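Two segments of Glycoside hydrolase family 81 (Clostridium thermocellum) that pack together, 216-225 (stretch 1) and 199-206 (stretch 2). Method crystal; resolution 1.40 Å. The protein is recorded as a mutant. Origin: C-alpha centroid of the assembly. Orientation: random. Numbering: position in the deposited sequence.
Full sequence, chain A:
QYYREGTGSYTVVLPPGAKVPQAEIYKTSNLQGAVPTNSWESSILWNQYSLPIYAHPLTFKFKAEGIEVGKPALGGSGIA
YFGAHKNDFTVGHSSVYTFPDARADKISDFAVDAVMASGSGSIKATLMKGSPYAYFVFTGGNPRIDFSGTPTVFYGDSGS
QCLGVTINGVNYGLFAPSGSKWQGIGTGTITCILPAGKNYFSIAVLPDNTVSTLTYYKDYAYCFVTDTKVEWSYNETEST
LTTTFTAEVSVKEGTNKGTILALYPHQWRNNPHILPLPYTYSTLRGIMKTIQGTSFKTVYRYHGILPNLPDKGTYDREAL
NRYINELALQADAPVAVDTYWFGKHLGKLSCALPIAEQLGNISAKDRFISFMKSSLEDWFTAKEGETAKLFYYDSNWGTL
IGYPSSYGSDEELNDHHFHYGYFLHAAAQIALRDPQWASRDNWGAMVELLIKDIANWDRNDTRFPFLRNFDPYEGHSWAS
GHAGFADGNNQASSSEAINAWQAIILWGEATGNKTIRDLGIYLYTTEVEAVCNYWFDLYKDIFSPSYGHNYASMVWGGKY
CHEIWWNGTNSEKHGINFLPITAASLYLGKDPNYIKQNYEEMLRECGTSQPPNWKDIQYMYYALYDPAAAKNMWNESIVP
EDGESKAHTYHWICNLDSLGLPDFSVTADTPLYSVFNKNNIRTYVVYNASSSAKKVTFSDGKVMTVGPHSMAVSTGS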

# COMPACT_ATOMS: atom_id res chain seq x y z
N TYR A 216 24.67 23.59 3.60
CA TYR A 216 23.72 22.91 4.50
C TYR A 216 23.65 21.42 4.19
O TYR A 216 23.71 20.59 5.11
CB TYR A 216 22.34 23.54 4.34
CG TYR A 216 21.35 22.95 5.33
CD1 TYR A 216 21.32 23.39 6.66
CD2 TYR A 216 20.46 21.94 4.96
CE1 TYR A 216 20.44 22.84 7.58
CE2 TYR A 216 19.57 21.40 5.88
CZ TYR A 216 19.55 21.86 7.17
OH TYR A 216 18.67 21.29 8.06
N TYR A 217 23.56 21.06 2.93
CA TYR A 217 23.55 19.63 2.54
C TYR A 217 24.87 18.95 2.89
O TYR A 217 24.87 17.81 3.35
CB TYR A 217 23.15 19.45 1.10
CG TYR A 217 21.64 19.54 0.88
CD1 TYR A 217 20.96 20.74 1.04
CD2 TYR A 217 20.91 18.41 0.52
CE1 TYR A 217 19.59 20.81 0.83
CE2 TYR A 217 19.55 18.48 0.31
CZ TYR A 217 18.90 19.68 0.47
OH TYR A 217 17.54 19.76 0.27
N LYS A 218 26.00 19.64 2.74
CA LYS A 218 27.28 19.10 3.18
C LYS A 218 27.29 18.81 4.66
O LYS A 218 27.86 17.81 5.09
CB LYS A 218 28.43 20.03 2.78
CG LYS A 218 29.79 19.49 3.16
CD LYS A 218 30.90 20.47 2.85
CE LYS A 218 32.23 19.87 3.31
NZ LYS A 218 33.36 20.84 3.31
N ASP A 219 26.65 19.68 5.45
CA ASP A 219 26.62 19.48 6.89
C ASP A 219 26.09 18.11 7.30
O ASP A 219 26.52 17.58 8.32
CB ASP A 219 25.75 20.52 7.60
CG ASP A 219 26.38 21.89 7.68
OD1 ASP A 219 27.61 22.01 7.61
OD2 ASP A 219 25.60 22.87 7.87
N TYR A 220 25.14 17.57 6.54
CA TYR A 220 24.55 16.25 6.87
C TYR A 220 24.93 15.14 5.90
O TYR A 220 24.49 14.01 6.05
CB TYR A 220 23.02 16.39 7.01
CG TYR A 220 22.67 17.38 8.08
CD1 TYR A 220 22.78 17.05 9.43
CD2 TYR A 220 22.36 18.72 7.75
CE1 TYR A 220 22.50 17.97 10.42
CE2 TYR A 220 22.10 19.64 8.74
CZ TYR A 220 22.18 19.26 10.07
OH TYR A 220 21.92 20.18 11.02
N ALA A 221 25.85 15.41 4.97
CA ALA A 221 26.22 14.43 3.93
C ALA A 221 26.95 13.22 4.45
O ALA A 221 27.01 12.18 3.76
CB ALA A 221 27.04 15.09 2.81
N TYR A 222 27.55 13.34 5.63
CA TYR A 222 28.32 12.28 6.22
C TYR A 222 27.60 11.52 7.31
O TYR A 222 28.21 10.72 8.00
CB TYR A 222 29.73 12.80 6.64
CG TYR A 222 30.40 13.54 5.50
CD1 TYR A 222 30.89 12.85 4.41
CD2 TYR A 222 30.43 14.91 5.46
CE1 TYR A 222 31.45 13.51 3.32
CE2 TYR A 222 30.99 15.60 4.38
CZ TYR A 222 31.52 14.89 3.32
OH TYR A 222 32.07 15.58 2.26
N CYS A 223 26.30 11.78 7.45
CA CYS A 223 25.44 11.05 8.38
C CYS A 223 24.73 9.98 7.58
O CYS A 223 23.65 10.19 7.04
CB CYS A 223 24.48 12.02 9.06
SG CYS A 223 25.30 13.17 10.19
N PHE A 224 25.38 8.85 7.41
CA PHE A 224 24.88 7.79 6.53
C PHE A 224 23.72 7.07 7.22
O PHE A 224 23.85 6.63 8.36
CB PHE A 224 25.99 6.80 6.21
CG PHE A 224 26.97 7.25 5.15
CD1 PHE A 224 27.24 8.60 4.90
CD2 PHE A 224 27.63 6.29 4.39
CE1 PHE A 224 28.14 8.97 3.91
CE2 PHE A 224 28.52 6.67 3.41
CZ PHE A 224 28.75 8.00 3.16
N VAL A 225 22.60 6.94 6.51
CA VAL A 225 21.45 6.21 7.06
C VAL A 225 21.74 4.73 7.02
O VAL A 225 22.01 4.18 5.96
CB VAL A 225 20.15 6.55 6.31
CG1 VAL A 225 19.02 5.68 6.83
CG2 VAL A 225 19.81 8.01 6.53
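Stretch 2 (199-206) NYFSIAVL

Stretch 2 is an extended strand, running from Tyr-200 toward Leu-206, laid across a segment that changes form along its length. Stretch 1 opens as the last part of a helix that includes Tyr-217, passes through a type I beta turn from Tyr-220 to Cys-223, and leaves as a strand at Cys-223 to Val-225. The helix and the strand of stretch 2 run in roughly opposite directions, with 146° between their axes and a closest approach of 9.6 Å. Beyond the turn the chain swings round, so that the strand 223-225 crosses stretch 2 at 82°, nearly at right angles. Along the strand, CA of Tyr-217 is 7.4 Å from CA of Ala-204, and in the turn CA of Ala-221 is 6.4 Å from CA of Ser-202.

The alternation of the extended chain sets which side chains face stretch 1 between Tyr-200 and Val-205. Tyr-200, Ser-202 and Ala-204 direct their CA-to-CB bonds toward it, while Phe-201, Ile-203 and Val-205 direct theirs away; Phe-201 and Val-205 meet it through backbone atoms. Three aromatic residues, Tyr-217, Phe-224 and Tyr-200, contribute the most surface to the contact.

Tyr-217, with chi1 in m, sets its ring against Ala-204 to Leu-206. CD2 of Leu-206 lies over one face of this ring, 3.9 Å from its centroid, in a CH-pi contact; the nearest ring atom, CG of Tyr-217, is 3.5 Å from that methyl. A branched aliphatic side chain suits this place because its end can reach the ring although its CA-to-CB bond points sideways. The small Ala-204 allows close approach, its CB 3.8 Å from CD2 of Tyr-217. The phenol is not wasted in this buried setting, since its hydroxyl is hydrogen-bonded elsewhere in the structure.

At the other end, Phe-224 brings a wholly apolar ring against the beginning of the strand. Its CZ lies 3.7 Å from CB of Tyr-200 and also 3.7 Å from N of Phe-201, which sits at the ring edge. Tyr-200, in rotamer p, extends the apolar patch toward the turn: its CE2 is 3.8 Å from CD1 of Tyr-222, whose side chain starts sideways but comes nearer at its end.

Between these aromatic contacts lies the one hydrogen bond across the stretches. OG of Ser-202 donates to O of Ala-221 at 2.8 Å. A short polar side chain fits well here, satisfying a buried carbonyl of the turn, while CB of Ser-202 also lies 4.0 Å from CE1 of Phe-224.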

# COMPACT_ATOMS: atom_id res chain seq x y z
N ASN A 199 36.73 5.57 2.78
CA ASN A 199 36.14 4.92 1.62
C ASN A 199 34.63 5.15 1.49
O ASN A 199 33.97 4.49 0.70
CB ASN A 199 36.44 3.42 1.64
CG ASN A 199 37.90 3.11 1.59
OD1 ASN A 199 38.49 3.06 0.52
ND2 ASN A 199 38.50 2.94 2.74
N TYR A 200 34.15 6.14 2.23
CA TYR A 200 32.74 6.55 2.15
C TYR A 200 32.58 7.71 1.17
O TYR A 200 33.51 8.49 0.92
CB TYR A 200 32.23 6.92 3.55
CG TYR A 200 33.07 7.95 4.27
CD1 TYR A 200 34.14 7.57 5.08
CD2 TYR A 200 32.80 9.30 4.15
CE1 TYR A 200 34.92 8.50 5.72
CE2 TYR A 200 33.59 10.25 4.80
CZ TYR A 200 34.64 9.84 5.60
OH TYR A 200 35.47 10.74 6.23
N PHE A 201 31.38 7.84 0.60
CA PHE A 201 31.14 8.83 -0.49
C PHE A 201 29.63 8.99 -0.56
O PHE A 201 28.92 7.98 -0.52
CB PHE A 201 31.68 8.29 -1.81
CG PHE A 201 31.53 9.22 -2.97
CD1 PHE A 201 32.49 10.20 -3.20
CD2 PHE A 201 30.44 9.14 -3.81
CE1 PHE A 201 32.38 11.06 -4.25
CE2 PHE A 201 30.31 10.02 -4.89
CZ PHE A 201 31.28 10.99 -5.10
N SER A 202 29.13 10.22 -0.63
CA SER A 202 27.67 10.41 -0.77
C SER A 202 27.37 11.46 -1.81
O SER A 202 28.24 12.24 -2.20
CB SER A 202 27.02 10.76 0.56
OG SER A 202 27.48 12.00 1.04
N ILE A 203 26.12 11.49 -2.25
CA ILE A 203 25.62 12.49 -3.19
C ILE A 203 24.29 12.98 -2.65
O ILE A 203 23.64 12.27 -1.84
CB ILE A 203 25.49 11.95 -4.62
CG1 ILE A 203 24.36 10.92 -4.77
CG2 ILE A 203 26.81 11.35 -5.08
CD1 ILE A 203 22.96 11.48 -5.01
N ALA A 204 23.88 14.18 -3.06
CA ALA A 204 22.50 14.65 -2.81
C ALA A 204 22.01 15.36 -4.00
O ALA A 204 22.75 16.08 -4.67
CB ALA A 204 22.41 15.59 -1.61
N VAL A 205 20.71 15.23 -4.25
CA VAL A 205 20.03 16.13 -5.17
C VAL A 205 19.65 17.40 -4.40
O VAL A 205 19.10 17.33 -3.29
CB VAL A 205 18.81 15.49 -5.86
CG1 VAL A 205 17.75 14.98 -4.88
CG2 VAL A 205 18.19 16.47 -6.85
N LEU A 206 20.05 18.54 -4.95
CA LEU A 206 19.90 19.84 -4.29
C LEU A 206 18.74 20.59 -4.90
O LEU A 206 18.46 20.43 -6.07
CB LEU A 206 21.18 20.65 -4.49
CG LEU A 206 22.45 19.97 -3.99
CD1 LEU A 206 23.68 20.77 -4.43
CD2 LEU A 206 22.45 19.79 -2.49